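Local coordinates for protein homoserine O-acetyltransferase (Bacillus anthracis str. 'Ames Ancestor', PDB 3I1I) that probably transfers an acetyl group to the hydroxyl of homoserine, on the route to methionine, and is built on an alpha/beta hydrolase fold, at residues 15-20 / 25-30; 108-113 / 117-122; 321-326 / 342-347; 332-335 / 339-342. One frame throughout, in Å; residues are numbered along the deposited sequence.

Interaction 1. Residues 15-20 / 25-30; sequences KEYTFE and IPVQMG
Tyr17 and Ile25 join their backbones in both directions, as a hydrogen-bonded antiparallel pair. Tyr17 N reaches Ile25 O at 2.8 Å with an almost straight N-H (173°), and Ile25 N returns a bond to Tyr17 O at 3.1 Å. The Tyr17 side chain can be followed outward from there. Its CB lies against Val27 CG2 at 3.7 Å. CG then turns anti to the backbone N (chi1 168°), which carries the ring away from the strand 25-30. On the way, CE2 sits 3.7 Å above the plane of the Phe19 ring, offset toward its rim, and at the tip OH bonds to Asp131 of helix 129-142. A tyrosine suits this path, since its ring packs against Phe19 while its hydroxyl finds a polar partner beyond. Phe19 approaches Ile25 with its CE2 corner, 3.5 Å from Ile25 CG1, and also touches Val27 CG1. Ile25 and Val27, branched at CB, offer the apolar surface that Phe19 meets. Pro26 lies beside Glu16, both side chains pointing the same way, and Pro26 CB packs at 3.2 Å on Lys15 O. As Ile25 supplies the bonds to Tyr17, a proline next to it costs this pair nothing. The short strand segments 16-18 and 25-30 run at 102° to each other, after a corner in the chain at Lys15; they belong to the N-terminal beta hairpin at one margin of the central alpha/beta hydrolase sheet.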
loop_
_atom_site.group_PDB
_atom_site.type_symbol
_atom_site.label_atom_id
_atom_site.label_comp_id
_atom_site.label_asym_id
_atom_site.label_seq_id
_atom_site.Cartn_x
_atom_site.Cartn_y
_atom_site.Cartn_z
ATOM N N LYS A 15 1.159 -13.420 -35.753
ATOM C CA LYS A 15 0.415 -14.654 -35.659
ATOM C C LYS A 15 0.978 -15.478 -34.517
ATOM O O LYS A 15 0.241 -16.184 -33.837
ATOM C CB LYS A 15 0.501 -15.435 -36.969
ATOM C CG LYS A 15 -0.389 -14.911 -38.078
ATOM C CD LYS A 15 -0.164 -15.706 -39.336
ATOM C CE LYS A 15 -1.189 -15.428 -40.422
ATOM N NZ LYS A 15 -0.584 -15.795 -41.753
ATOM N N GLU A 16 2.290 -15.398 -34.354
ATOM C CA GLU A 16 2.955 -15.960 -33.210
ATOM C C GLU A 16 4.093 -15.044 -32.786
ATOM O O GLU A 16 4.939 -14.685 -33.612
ATOM C CB GLU A 16 3.542 -17.343 -33.539
ATOM C CG GLU A 16 2.532 -18.457 -33.866
ATOM C CD GLU A 16 1.471 -18.694 -32.778
ATOM O OE1 GLU A 16 1.664 -18.309 -31.601
ATOM O OE2 GLU A 16 0.422 -19.276 -33.130
ATOM N N TYR A 17 4.117 -14.673 -31.508
ATOM C CA TYR A 17 5.252 -13.993 -30.933
ATOM C C TYR A 17 5.816 -14.814 -29.744
ATOM O O TYR A 17 5.083 -15.289 -28.884
ATOM C CB TYR A 17 4.878 -12.561 -30.518
ATOM C CG TYR A 17 5.952 -11.938 -29.672
ATOM C CD1 TYR A 17 7.159 -11.569 -30.233
ATOM C CD2 TYR A 17 5.794 -11.812 -28.301
ATOM C CE1 TYR A 17 8.168 -11.038 -29.460
ATOM C CE2 TYR A 17 6.804 -11.294 -27.508
ATOM C CZ TYR A 17 7.990 -10.906 -28.088
ATOM O OH TYR A 17 9.017 -10.422 -27.316
ATOM N N THR A 18 7.130 -14.984 -29.701
ATOM C CA THR A 18 7.756 -15.663 -28.580
ATOM C C THR A 18 8.302 -14.670 -27.559
ATOM O O THR A 18 9.193 -13.869 -27.845
ATOM C CB THR A 18 8.860 -16.611 -29.057
ATOM O OG1 THR A 18 8.270 -17.574 -29.949
ATOM C CG2 THR A 18 9.529 -17.331 -27.861
ATOM N N PHE A 19 7.744 -14.736 -26.363
ATOM C CA PHE A 19 8.130 -13.853 -25.263
ATOM C C PHE A 19 9.517 -14.257 -24.736
ATOM O O PHE A 19 9.993 -15.418 -24.934
ATOM C CB PHE A 19 7.098 -13.936 -24.122
ATOM C CG PHE A 19 5.807 -13.219 -24.397
ATOM C CD1 PHE A 19 5.462 -12.103 -23.664
ATOM C CD2 PHE A 19 4.926 -13.669 -25.384
ATOM C CE1 PHE A 19 4.249 -11.433 -23.900
ATOM C CE2 PHE A 19 3.700 -13.013 -25.629
ATOM C CZ PHE A 19 3.376 -11.882 -24.895
ATOM N N GLU A 20 10.144 -13.321 -24.031
ATOM C CA GLU A 20 11.467 -13.544 -23.473
ATOM C C GLU A 20 11.508 -14.770 -22.548
ATOM O O GLU A 20 12.536 -15.438 -22.439
ATOM C CB GLU A 20 11.945 -12.282 -22.749
ATOM C CG GLU A 20 12.325 -11.134 -23.728
ATOM C CD GLU A 20 13.554 -11.478 -24.604
ATOM O OE1 GLU A 20 14.467 -12.183 -24.095
ATOM O OE2 GLU A 20 13.612 -11.040 -25.792
ATOM N N ILE A 25 2.536 -16.962 -28.216
ATOM C CA ILE A 25 1.117 -16.754 -28.445
ATOM C C ILE A 25 0.966 -15.715 -29.559
ATOM O O ILE A 25 1.918 -15.005 -29.867
ATOM C CB ILE A 25 0.372 -16.285 -27.135
ATOM C CG1 ILE A 25 0.996 -14.992 -26.571
ATOM C CG2 ILE A 25 0.392 -17.366 -26.077
ATOM C CD1 ILE A 25 0.073 -14.162 -25.667
ATOM N N PRO A 26 -0.200 -15.667 -30.213
ATOM C CA PRO A 26 -0.512 -14.525 -31.080
ATOM C C PRO A 26 -0.665 -13.214 -30.281
ATOM O O PRO A 26 -1.244 -13.201 -29.187
ATOM C CB PRO A 26 -1.873 -14.904 -31.730
ATOM C CG PRO A 26 -2.052 -16.363 -31.501
ATOM C CD PRO A 26 -1.218 -16.739 -30.300
ATOM N N VAL A 27 -0.196 -12.123 -30.871
ATOM C CA VAL A 27 -0.304 -10.802 -30.266
ATOM C C VAL A 27 -0.744 -9.771 -31.307
ATOM O O VAL A 27 -0.513 -9.951 -32.499
ATOM C CB VAL A 27 1.069 -10.356 -29.686
ATOM C CG1 VAL A 27 1.567 -11.351 -28.600
ATOM C CG2 VAL A 27 2.056 -10.251 -30.774
ATOM N N GLN A 28 -1.364 -8.696 -30.837
ATOM C CA GLN A 28 -1.676 -7.525 -31.652
ATOM C C GLN A 28 -1.235 -6.288 -30.877
ATOM O O GLN A 28 -1.056 -6.334 -29.672
ATOM C CB GLN A 28 -3.166 -7.426 -31.926
ATOM C CG GLN A 28 -4.002 -7.505 -30.638
ATOM C CD GLN A 28 -5.499 -7.313 -30.837
ATOM O OE1 GLN A 28 -6.008 -7.415 -31.946
ATOM N NE2 GLN A 28 -6.205 -6.995 -29.740
HETATM N N MSE A 29 -1.121 -5.177 -31.588
HETATM C CA MSE A 29 -0.568 -3.967 -31.060
HETATM C C MSE A 29 -1.116 -2.777 -31.830
HETATM O O MSE A 29 -0.874 -2.639 -33.018
HETATM C CB MSE A 29 0.947 -4.020 -31.191
HETATM C CG MSE A 29 1.680 -2.911 -30.442
HETATM SE SE MSE A 29 3.596 -2.993 -30.821
HETATM C CE MSE A 29 4.274 -2.962 -29.063
ATOM N N GLY A 30 -1.828 -1.890 -31.157
ATOM C CA GLY A 30 -2.297 -0.692 -31.833
ATOM C C GLY A 30 -1.158 0.264 -32.045
ATOM O O GLY A 30 -0.189 0.204 -31.339
#

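Interaction 2. Residues 108-113 / 117-122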
loop_
_atom_site.group_PDB
_atom_site.type_symbol
_atom_site.label_atom_id
_atom_site.label_comp_id
_atom_site.label_asym_id
_atom_site.label_seq_id
_atom_site.Cartn_x
_atom_site.Cartn_y
_atom_site.Cartn_z
ATOM N N GLY A 108 -3.325 -9.092 -23.704
ATOM C CA GLY A 108 -3.217 -9.165 -22.255
ATOM C C GLY A 108 -4.214 -10.140 -21.633
ATOM O O GLY A 108 -4.832 -10.959 -22.341
ATOM N N PRO A 109 -4.373 -10.071 -20.301
ATOM C CA PRO A 109 -5.204 -11.012 -19.594
ATOM C C PRO A 109 -6.676 -10.967 -19.973
ATOM O O PRO A 109 -7.377 -11.955 -19.754
ATOM C CB PRO A 109 -5.024 -10.631 -18.113
ATOM C CG PRO A 109 -3.906 -9.687 -18.055
ATOM C CD PRO A 109 -3.719 -9.111 -19.398
ATOM N N LYS A 110 -7.151 -9.849 -20.511
ATOM C CA LYS A 110 -8.508 -9.814 -21.034
ATOM C C LYS A 110 -8.659 -10.449 -22.400
ATOM O O LYS A 110 -9.799 -10.694 -22.831
ATOM C CB LYS A 110 -9.051 -8.388 -21.117
ATOM C CG LYS A 110 -9.649 -7.840 -19.824
ATOM C CD LYS A 110 -10.842 -8.695 -19.292
ATOM C CE LYS A 110 -10.995 -8.604 -17.741
ATOM N NZ LYS A 110 -11.573 -9.842 -17.049
ATOM N N SER A 111 -7.560 -10.690 -23.104
ATOM C CA SER A 111 -7.639 -11.220 -24.458
ATOM C C SER A 111 -8.107 -12.675 -24.424
ATOM O O SER A 111 -7.887 -13.392 -23.431
ATOM C CB SER A 111 -6.283 -11.085 -25.177
ATOM O OG SER A 111 -5.874 -9.718 -25.242
ATOM N N ILE A 112 -8.775 -13.108 -25.499
ATOM C CA ILE A 112 -9.233 -14.490 -25.606
ATOM C C ILE A 112 -8.062 -15.375 -26.012
ATOM O O ILE A 112 -7.375 -15.096 -26.973
ATOM C CB ILE A 112 -10.343 -14.662 -26.679
ATOM C CG1 ILE A 112 -11.519 -13.702 -26.423
ATOM C CG2 ILE A 112 -10.792 -16.124 -26.757
ATOM C CD1 ILE A 112 -12.231 -13.875 -25.082
ATOM N N ASN A 113 -7.837 -16.456 -25.288
ATOM C CA ASN A 113 -6.873 -17.456 -25.726
ATOM C C ASN A 113 -7.500 -18.267 -26.878
ATOM O O ASN A 113 -8.563 -18.843 -26.707
ATOM C CB ASN A 113 -6.539 -18.352 -24.558
ATOM C CG ASN A 113 -5.544 -19.401 -24.901
ATOM O OD1 ASN A 113 -5.185 -19.604 -26.066
ATOM N ND2 ASN A 113 -5.095 -20.104 -23.882
ATOM N N GLY A 117 -10.782 -20.388 -26.203
ATOM C CA GLY A 117 -11.972 -19.530 -26.275
ATOM C C GLY A 117 -12.247 -18.733 -25.010
ATOM O O GLY A 117 -13.176 -17.937 -24.969
ATOM N N ASP A 118 -11.438 -18.949 -23.974
ATOM C CA ASP A 118 -11.549 -18.205 -22.724
ATOM C C ASP A 118 -10.440 -17.166 -22.616
ATOM O O ASP A 118 -9.390 -17.254 -23.287
ATOM C CB ASP A 118 -11.426 -19.152 -21.529
ATOM C CG ASP A 118 -12.545 -20.199 -21.476
ATOM O OD1 ASP A 118 -13.724 -19.833 -21.688
ATOM O OD2 ASP A 118 -12.241 -21.384 -21.190
ATOM N N GLU A 119 -10.669 -16.196 -21.736
ATOM C CA GLU A 119 -9.668 -15.183 -21.430
ATOM C C GLU A 119 -8.448 -15.840 -20.840
ATOM O O GLU A 119 -8.570 -16.832 -20.150
ATOM C CB GLU A 119 -10.217 -14.150 -20.466
ATOM C CG GLU A 119 -11.120 -13.186 -21.165
ATOM C CD GLU A 119 -11.840 -12.239 -20.226
ATOM O OE1 GLU A 119 -11.649 -12.327 -18.975
ATOM O OE2 GLU A 119 -12.602 -11.398 -20.775
ATOM N N TYR A 120 -7.277 -15.303 -21.162
ATOM C CA TYR A 120 -6.024 -15.771 -20.587
ATOM C C TYR A 120 -6.033 -15.661 -19.059
ATOM O O TYR A 120 -5.564 -16.563 -18.358
ATOM C CB TYR A 120 -4.854 -14.943 -21.121
ATOM C CG TYR A 120 -4.393 -15.317 -22.511
ATOM C CD1 TYR A 120 -3.602 -16.435 -22.712
ATOM C CD2 TYR A 120 -4.710 -14.543 -23.612
ATOM C CE1 TYR A 120 -3.168 -16.791 -23.961
ATOM C CE2 TYR A 120 -4.274 -14.893 -24.871
ATOM C CZ TYR A 120 -3.498 -16.023 -25.032
ATOM O OH TYR A 120 -3.023 -16.389 -26.259
ATOM N N ALA A 121 -6.554 -14.545 -18.554
ATOM C CA ALA A 121 -6.505 -14.263 -17.133
ATOM C C ALA A 121 -5.067 -14.449 -16.622
ATOM O O ALA A 121 -4.122 -14.047 -17.305
ATOM C CB ALA A 121 -7.528 -15.136 -16.380
HETATM N N MSE A 122 -4.887 -15.076 -15.462
HETATM C CA MSE A 122 -3.545 -15.309 -14.903
HETATM C C MSE A 122 -2.724 -16.359 -15.650
HETATM O O MSE A 122 -1.529 -16.559 -15.338
HETATM C CB MSE A 122 -3.609 -15.645 -13.412
HETATM C CG MSE A 122 -4.235 -14.549 -12.567
HETATM SE SE MSE A 122 -3.502 -12.739 -12.897
HETATM C CE MSE A 122 -1.636 -13.114 -12.482
HETATM O O HOH W 1 -2.780 -19.086 -26.609
#
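Asn113 lays its side chain flat on Tyr120: the amide and ring planes are 8° apart, and Asn113 CB stands 3.8 Å from the ring centroid, a CH-pi contact over the face. Its CG points directly opposite the backbone N (chi1 -179°), which carries the amide over the CE1 side of the ring. A water donates to both Asn113 OD1 and Tyr120 OH, and OD1 also accepts Lys115 N, which fixes the amide's rotation. Backbone bonds hold the two segments beneath this stack: Asn113 N to Asp118 O (2.7 Å), Tyr120 N to Ser111 O (3.0 Å) and Ala121 N to Pro109 O (3.0 Å). Gly117 N closes the end on Asn113 O, at a phi of 81° that glycine adopts easily. On the flank, Lys110 NZ forms a salt bridge with Glu119 OE1 at 3.1 Å, and the ammonium also bonds to Gly212 O. Further out, a type I turn from Gly108 to Ser111 shapes the first segment; Pro109 supplies the restrained phi, and Ser111 OG accepts Gly108 N at 3.0 Å. The whole lies in the long connection between strand 87-91 and helix 129-142, with Pro109 packed on helix 277-289.

Interaction 3. Residues 321-326 / 342-347. With PO4 (phosphate ion), chain C.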
loop_
_atom_site.group_PDB
_atom_site.type_symbol
_atom_site.label_atom_id
_atom_site.label_comp_id
_atom_site.label_asym_id
_atom_site.label_seq_id
_atom_site.Cartn_x
_atom_site.Cartn_y
_atom_site.Cartn_z
ATOM N N GLN A 321 11.600 7.662 -9.463
ATOM C CA GLN A 321 12.788 7.406 -10.236
ATOM C C GLN A 321 13.904 8.366 -9.819
ATOM O O GLN A 321 14.129 9.403 -10.462
ATOM C CB GLN A 321 12.470 7.561 -11.732
ATOM C CG GLN A 321 11.498 6.486 -12.309
ATOM C CD GLN A 321 12.008 5.069 -12.127
ATOM O OE1 GLN A 321 13.217 4.826 -11.943
ATOM N NE2 GLN A 321 11.095 4.136 -12.111
ATOM N N PRO A 322 14.610 8.028 -8.726
ATOM C CA PRO A 322 15.651 8.902 -8.211
ATOM C C PRO A 322 16.709 9.189 -9.256
ATOM O O PRO A 322 17.191 8.291 -9.947
ATOM C CB PRO A 322 16.225 8.091 -7.069
ATOM C CG PRO A 322 15.093 7.243 -6.616
ATOM C CD PRO A 322 14.413 6.856 -7.864
ATOM N N SER A 323 17.080 10.432 -9.388
ATOM C CA SER A 323 17.915 10.802 -10.494
ATOM C C SER A 323 19.370 10.319 -10.345
ATOM O O SER A 323 20.121 10.262 -11.330
ATOM C CB SER A 323 17.866 12.312 -10.673
ATOM O OG SER A 323 18.607 12.908 -9.662
ATOM N N ARG A 324 19.807 9.960 -9.140
ATOM C CA ARG A 324 21.222 9.574 -9.027
ATOM C C ARG A 324 21.616 8.432 -9.996
ATOM O O ARG A 324 22.739 8.377 -10.439
ATOM C CB ARG A 324 21.628 9.210 -7.601
ATOM C CG ARG A 324 20.980 7.951 -7.130
ATOM C CD ARG A 324 21.253 7.709 -5.664
ATOM N NE ARG A 324 22.648 7.402 -5.426
ATOM C CZ ARG A 324 23.299 7.602 -4.280
ATOM N NH1 ARG A 324 22.709 8.110 -3.221
ATOM N NH2 ARG A 324 24.551 7.250 -4.195
ATOM N N TYR A 325 20.705 7.531 -10.321
ATOM C CA TYR A 325 21.069 6.412 -11.191
ATOM C C TYR A 325 21.153 6.847 -12.647
ATOM O O TYR A 325 21.787 6.166 -13.432
ATOM C CB TYR A 325 20.113 5.236 -11.007
ATOM C CG TYR A 325 19.946 4.884 -9.554
ATOM C CD1 TYR A 325 20.996 4.330 -8.836
ATOM C CD2 TYR A 325 18.762 5.184 -8.878
ATOM C CE1 TYR A 325 20.872 4.049 -7.475
ATOM C CE2 TYR A 325 18.606 4.887 -7.528
ATOM C CZ TYR A 325 19.661 4.332 -6.822
ATOM O OH TYR A 325 19.518 4.061 -5.481
ATOM N N ASN A 326 20.555 7.987 -13.023
ATOM C CA ASN A 326 20.802 8.518 -14.374
ATOM C C ASN A 326 22.276 8.956 -14.489
ATOM O O ASN A 326 22.950 8.709 -15.521
ATOM C CB ASN A 326 19.893 9.692 -14.710
ATOM C CG ASN A 326 18.462 9.303 -15.059
ATOM O OD1 ASN A 326 17.805 10.060 -15.769
ATOM N ND2 ASN A 326 17.977 8.162 -14.586
ATOM N N VAL A 342 23.143 13.993 -18.961
ATOM C CA VAL A 342 21.981 14.166 -18.096
ATOM C C VAL A 342 21.570 15.627 -18.200
ATOM O O VAL A 342 22.400 16.511 -18.132
ATOM C CB VAL A 342 22.279 13.897 -16.597
ATOM C CG1 VAL A 342 21.011 14.123 -15.778
ATOM C CG2 VAL A 342 22.836 12.473 -16.374
ATOM N N TYR A 343 20.287 15.868 -18.407
ATOM C CA TYR A 343 19.736 17.195 -18.284
ATOM C C TYR A 343 18.630 17.083 -17.251
ATOM O O TYR A 343 17.581 16.517 -17.517
ATOM C CB TYR A 343 19.206 17.623 -19.617
ATOM C CG TYR A 343 18.653 19.014 -19.670
ATOM C CD1 TYR A 343 19.492 20.110 -19.819
ATOM C CD2 TYR A 343 17.270 19.233 -19.616
ATOM C CE1 TYR A 343 18.970 21.388 -19.891
ATOM C CE2 TYR A 343 16.749 20.485 -19.689
ATOM C CZ TYR A 343 17.591 21.555 -19.829
ATOM O OH TYR A 343 17.053 22.798 -19.908
ATOM N N GLU A 344 18.928 17.559 -16.047
ATOM C CA GLU A 344 18.049 17.429 -14.880
ATOM C C GLU A 344 17.115 18.611 -14.741
ATOM O O GLU A 344 17.541 19.746 -14.707
ATOM C CB GLU A 344 18.863 17.279 -13.594
ATOM C CG GLU A 344 17.974 16.985 -12.400
ATOM C CD GLU A 344 18.730 16.390 -11.224
ATOM O OE1 GLU A 344 19.822 16.885 -10.913
ATOM O OE2 GLU A 344 18.242 15.436 -10.593
ATOM N N ILE A 345 15.832 18.332 -14.652
ATOM C CA ILE A 345 14.853 19.365 -14.386
ATOM C C ILE A 345 14.400 19.354 -12.925
ATOM O O ILE A 345 14.603 18.377 -12.187
ATOM C CB ILE A 345 13.612 19.218 -15.308
ATOM C CG1 ILE A 345 12.834 17.926 -15.018
ATOM C CG2 ILE A 345 14.034 19.339 -16.828
ATOM C CD1 ILE A 345 11.653 17.726 -15.980
ATOM N N GLU A 346 13.760 20.453 -12.545
ATOM C CA GLU A 346 13.216 20.652 -11.196
ATOM C C GLU A 346 11.789 21.126 -11.255
ATOM O O GLU A 346 11.453 22.005 -12.011
ATOM C CB GLU A 346 14.034 21.682 -10.447
ATOM C CG GLU A 346 15.520 21.353 -10.470
ATOM C CD GLU A 346 16.285 21.836 -9.250
ATOM O OE1 GLU A 346 15.782 21.761 -8.084
ATOM O OE2 GLU A 346 17.435 22.268 -9.470
ATOM N N SER A 347 10.944 20.550 -10.425
ATOM C CA SER A 347 9.562 20.917 -10.428
ATOM C C SER A 347 8.851 20.350 -9.222
ATOM O O SER A 347 9.141 19.244 -8.789
ATOM C CB SER A 347 8.900 20.394 -11.709
ATOM O OG SER A 347 7.513 20.419 -11.570
HETATM P P PO4 C . 19.357 9.867 -2.700
HETATM O O1 PO4 C . 18.648 9.339 -3.927
HETATM O O2 PO4 C . 20.227 8.783 -2.108
HETATM O O3 PO4 C . 18.376 10.350 -1.652
HETATM O O4 PO4 C . 20.229 11.044 -3.068
#
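Where helix 324-335 of a beta-alpha-beta unit sets out, it meets the chain leaving edge strand 340-342, and Ser323 and Glu344 make the polar link. Ser323 OG donates to Glu344 OE2 at 2.7 Å, arriving on the syn side but 27° out of the carboxylate plane. The hydroxyl reaches across because OG lies between the backbone N and the carbonyl carbon (chi1 74°), while Glu344 comes to meet it with an extended chain. A short serine donor facing a longer acidic side chain spans the gap between backbones well. Glu344 OE1 accepts Tyr327 OH, so both carboxylate oxygens are engaged, and the nearby start of the helix would probably stabilise the negative charge. Alongside, Val342 CG2 packs on Asn326 O at 3.9 Å. Arg324 turns from this pair: its CG covers one face of the Tyr325 ring, and NH1, at the guanidinium edge, holds O2 of a phosphate ion at 2.8 Å, an ion probably left by the crystallisation liquor. Asn326 ND2 bonds to Thr180 O, and its side chain touches strand 309-313, while Tyr343 and Ile345 carry backbone bonds to Met312 and Pro314, placing the contact between the helix and the last strands of the sheet.

Interaction 4. Residues 332-335 / 339-342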
loop_
_atom_site.group_PDB
_atom_site.type_symbol
_atom_site.label_atom_id
_atom_site.label_comp_id
_atom_site.label_asym_id
_atom_site.label_seq_id
_atom_site.Cartn_x
_atom_site.Cartn_y
_atom_site.Cartn_z
ATOM N N LEU A 332 29.035 5.785 -16.755
ATOM C CA LEU A 332 29.542 4.547 -17.346
ATOM C C LEU A 332 29.652 4.673 -18.859
ATOM O O LEU A 332 30.663 4.315 -19.447
ATOM C CB LEU A 332 28.687 3.336 -16.965
ATOM C CG LEU A 332 28.706 2.973 -15.475
ATOM C CD1 LEU A 332 27.611 1.925 -15.138
ATOM C CD2 LEU A 332 30.115 2.545 -15.000
ATOM N N LEU A 333 28.635 5.207 -19.500
ATOM C CA LEU A 333 28.690 5.380 -20.958
ATOM C C LEU A 333 29.834 6.303 -21.390
ATOM O O LEU A 333 30.512 6.026 -22.375
ATOM C CB LEU A 333 27.362 5.915 -21.500
ATOM C CG LEU A 333 26.208 4.918 -21.615
ATOM C CD1 LEU A 333 24.861 5.687 -21.719
ATOM C CD2 LEU A 333 26.421 3.890 -22.818
ATOM N N GLN A 334 30.065 7.393 -20.665
ATOM C CA GLN A 334 31.150 8.313 -21.015
ATOM C C GLN A 334 32.496 7.631 -20.871
ATOM O O GLN A 334 33.345 7.780 -21.717
ATOM C CB GLN A 334 31.107 9.579 -20.180
ATOM C CG GLN A 334 29.955 10.475 -20.552
ATOM C CD GLN A 334 29.763 11.644 -19.613
ATOM O OE1 GLN A 334 30.504 11.807 -18.668
ATOM N NE2 GLN A 334 28.759 12.464 -19.877
ATOM N N LYS A 335 32.691 6.838 -19.834
ATOM C CA LYS A 335 33.959 6.141 -19.694
ATOM C C LYS A 335 34.184 5.066 -20.759
ATOM O O LYS A 335 35.301 4.659 -20.983
ATOM C CB LYS A 335 34.094 5.548 -18.312
ATOM C CG LYS A 335 33.889 6.613 -17.253
ATOM C CD LYS A 335 34.934 6.608 -16.217
ATOM C CE LYS A 335 34.397 6.230 -14.820
ATOM N NZ LYS A 335 34.125 7.490 -14.023
ATOM N N TYR A 339 28.823 9.136 -26.313
ATOM C CA TYR A 339 28.185 10.410 -26.088
ATOM C C TYR A 339 26.928 10.189 -25.226
ATOM O O TYR A 339 25.976 9.475 -25.643
ATOM C CB TYR A 339 27.802 11.114 -27.410
ATOM C CG TYR A 339 27.318 12.530 -27.159
ATOM C CD1 TYR A 339 28.171 13.619 -27.275
ATOM C CD2 TYR A 339 26.036 12.759 -26.695
ATOM C CE1 TYR A 339 27.714 14.936 -26.986
ATOM C CE2 TYR A 339 25.580 14.036 -26.408
ATOM C CZ TYR A 339 26.411 15.116 -26.564
ATOM O OH TYR A 339 25.904 16.357 -26.241
ATOM N N ALA A 340 26.913 10.824 -24.056
ATOM C CA ALA A 340 25.833 10.645 -23.107
ATOM C C ALA A 340 25.781 11.829 -22.153
ATOM O O ALA A 340 26.843 12.320 -21.726
ATOM C CB ALA A 340 26.004 9.338 -22.341
ATOM N N GLU A 341 24.575 12.322 -21.859
ATOM C CA GLU A 341 24.402 13.460 -20.954
ATOM C C GLU A 341 23.119 13.360 -20.133
ATOM O O GLU A 341 22.149 12.702 -20.544
ATOM C CB GLU A 341 24.487 14.813 -21.695
ATOM C CG GLU A 341 23.460 15.065 -22.797
ATOM C CD GLU A 341 23.607 16.486 -23.493
ATOM O OE1 GLU A 341 23.659 17.534 -22.782
ATOM O OE2 GLU A 341 23.661 16.529 -24.756
ATOM N N VAL A 342 23.143 13.993 -18.961
ATOM C CA VAL A 342 21.981 14.166 -18.096
ATOM C C VAL A 342 21.570 15.627 -18.200
ATOM O O VAL A 342 22.400 16.511 -18.132
ATOM C CB VAL A 342 22.279 13.897 -16.597
ATOM C CG1 VAL A 342 21.011 14.123 -15.778
ATOM C CG2 VAL A 342 22.836 12.473 -16.374
#
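Leu333 and Ala340 face each other directly, each with its CB pointing at the opposite segment, and the two CB atoms meet at 3.8 Å. Leu333 CD1 adds a second touch on the same methyl, at 3.9 Å from Ala340 CB, so the alanine is held against the base and one branch of the leucine. Gln334, the next residue on the helix, starts off along the flank, and its straight chain brings the amide end up to the strand. With CG beside the backbone N (chi1 -71°) and the remainder extended, its amide is delivered to the Ala340 carbonyl, where NE2 donates to Ala340 O at 2.7 Å. The bond is nearly straight (162° at the hydrogen), and the oxygen lies almost in the plane of the glutamine amide. Seen from the acceptor, the donor is tilted 29° from the carbonyl plane. Consecutive helix residues thus take hold of one strand residue, Leu333 packing on the methyl of Ala340 and Gln334 bonding to its carbonyl. Tyr339 and Glu341 point their side chains away from the helix, and backbone bonds tie them to Val310 and Met312 of strand 309-313. Leu333 and Ala340 both touch Val310 as well, joining helix, edge strand and its neighbour in one apolar cluster. A small alanine lets the helix lie close to the strand. Since 340-342 is the outermost strand of the sheet within this chain, the Ala340 carbonyl has no further strand of the chain beyond it to supply a donor; a side-chain amide provides one instead, satisfying a backbone oxygen at a sheet margin.

From the N terminus, interaction 1 comes first and closes the short turn of the hairpin at one margin of the central sheet. Interaction 2 follows in series, closing a small loop in the connection that leads to helix 129-142; the two meet where Ile25 CB packs 3.5 Å from Tyr120 OH. Much later in the chain, interaction 4 closes the tight turn from helix 324-335 into strand 340-342. Interaction 3 spans that turn from the start of the same helix and shares Val342 with interaction 4, so the smaller loop falls within the larger. Interactions 1 and 4 lie on the two outermost strands of one sheet within the chain, the centres of the two contacts about 34 Å apart.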